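Citryl-CoA lyase (Hydrogenobacter thermophilus, PDB 6HXP) probably cleaves citryl-CoA to acetyl-CoA and oxaloacetate, as a coenzyme A-binding lyase of the citrate synthase family. Local coordinates at residues A[23-26]-A[27-30]. Residues are numbered along the deposited sequence; the frame is centred on the assembly and turned at random.
Sequences RLLD and LVGN
The one-turn helix 24-27 runs straight into a type II beta turn, Leu27 to Asn30, from which the side-chain amide of Asn30 reaches back to the carbonyl of Asp26. Within the helix, Arg23, at the N-cap position, turns its carbonyl O to Leu27 N at 3.2 Å, in the carbonyl plane, and the same oxygen also takes the amide of Asp26. Val28 N reaches Leu24 O at 3.0 Å in a fairly straight bond; Leu27 N adds a weak, bent one to that oxygen. Asn30 N closes the beta turn on Leu27 O at 3.0 Å, and Gly29 supplies the positive phi (87°) that its third position needs. A chi1 of -70° turns the Asn30 amide back toward the helix, where ND2 donates to Asp26 O at 2.8 Å. This bond is nearly straight (162°); Asp26 O lies close to the plane of the Asn30 amide, while the donor is somewhat tilted from the Asp26 carbonyl plane. Leu24 CD1 meets Leu27 CD1 at 4.1 Å, the two buried side chains crossing at about a right angle, while Val28 CG2 packs on Leu24 O at 3.4 Å. The extended Arg23 brings NH1 to Asp26 OD1 at 2.8 Å, a salt bridge reached from above the carboxylate plane; Leu25 CB sits against one guanidinium face. Two neighbouring subunits adjoin: Arg151 of one bonds to Val28 O, Lys258 N of the other to Asn30 OD1. Arg23 also pairs with Glu16 of strand 16-19, against which Leu24 packs, and the segment leads from edge strand 22-23 into the loop before helix 33-42.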
loop_
_atom_site.group_PDB
_atom_site.type_symbol
_atom_site.label_atom_id
_atom_site.label_comp_id
_atom_site.label_asym_id
_atom_site.label_seq_id
_atom_site.Cartn_x
_atom_site.Cartn_y
_atom_site.Cartn_z
ATOM N N ARG A 23 -10.156 18.302 -24.465
ATOM C CA ARG A 23 -11.422 17.953 -23.814
ATOM C C ARG A 23 -11.520 16.428 -23.726
ATOM O O ARG A 23 -11.535 15.739 -24.757
ATOM C CB ARG A 23 -12.557 18.521 -24.626
ATOM C CG ARG A 23 -13.914 18.324 -24.025
ATOM C CD ARG A 23 -14.951 18.975 -24.948
ATOM N NE ARG A 23 -16.292 18.857 -24.386
ATOM C CZ ARG A 23 -17.288 18.170 -24.935
ATOM N NH1 ARG A 23 -17.106 17.518 -26.076
ATOM N NH2 ARG A 23 -18.472 18.118 -24.340
ATOM N N LEU A 24 -11.613 15.902 -22.499
ATOM C CA LEU A 24 -11.675 14.442 -22.322
ATOM C C LEU A 24 -12.833 13.835 -23.107
ATOM O O LEU A 24 -12.632 12.800 -23.744
ATOM C CB LEU A 24 -11.747 14.096 -20.848
ATOM C CG LEU A 24 -11.759 12.554 -20.555
ATOM C CD1 LEU A 24 -10.634 11.831 -21.257
ATOM C CD2 LEU A 24 -11.659 12.314 -19.072
ATOM N N LEU A 25 -13.984 14.496 -23.158
ATOM C CA LEU A 25 -15.115 13.957 -23.892
ATOM C C LEU A 25 -14.865 13.855 -25.380
ATOM O O LEU A 25 -15.495 13.011 -26.030
ATOM C CB LEU A 25 -16.391 14.697 -23.544
ATOM C CG LEU A 25 -16.825 14.304 -22.072
ATOM C CD1 LEU A 25 -18.131 14.708 -21.801
ATOM C CD2 LEU A 25 -16.732 12.775 -21.790
ATOM N N ASP A 26 -13.940 14.669 -25.946
ATOM C CA ASP A 26 -13.562 14.526 -27.352
ATOM C C ASP A 26 -12.570 13.384 -27.541
ATOM O O ASP A 26 -12.466 12.840 -28.631
ATOM C CB ASP A 26 -12.967 15.821 -27.907
ATOM C CG ASP A 26 -13.994 16.937 -28.093
ATOM O OD1 ASP A 26 -15.208 16.665 -27.970
ATOM O OD2 ASP A 26 -13.577 18.075 -28.303
ATOM N N LEU A 27 -11.793 13.030 -26.519
ATOM C CA LEU A 27 -10.859 11.916 -26.633
ATOM C C LEU A 27 -11.619 10.607 -26.584
ATOM O O LEU A 27 -11.266 9.661 -27.304
ATOM C CB LEU A 27 -9.873 11.952 -25.482
ATOM C CG LEU A 27 -8.995 13.228 -25.317
ATOM C CD1 LEU A 27 -8.036 13.069 -24.168
ATOM C CD2 LEU A 27 -8.272 13.547 -26.585
ATOM N N VAL A 28 -12.662 10.544 -25.750
ATOM C CA VAL A 28 -13.465 9.318 -25.591
ATOM C C VAL A 28 -14.101 8.995 -26.944
ATOM O O VAL A 28 -14.813 9.828 -27.501
ATOM C CB VAL A 28 -14.537 9.514 -24.504
ATOM C CG1 VAL A 28 -15.511 8.319 -24.435
ATOM C CG2 VAL A 28 -13.887 9.730 -23.117
ATOM N N GLY A 29 -13.856 7.770 -27.426
ATOM C CA GLY A 29 -14.373 7.287 -28.701
ATOM C C GLY A 29 -13.499 7.615 -29.893
ATOM O O GLY A 29 -13.764 7.109 -31.002
ATOM N N ASN A 30 -12.495 8.492 -29.718
ATOM C CA ASN A 30 -11.623 8.943 -30.792
ATOM C C ASN A 30 -10.183 8.521 -30.642
ATOM O O ASN A 30 -9.509 8.336 -31.645
ATOM C CB ASN A 30 -11.702 10.453 -30.950
ATOM C CG ASN A 30 -13.065 10.840 -31.521
ATOM O OD1 ASN A 30 -13.567 10.186 -32.457
ATOM N ND2 ASN A 30 -13.620 11.941 -31.034
#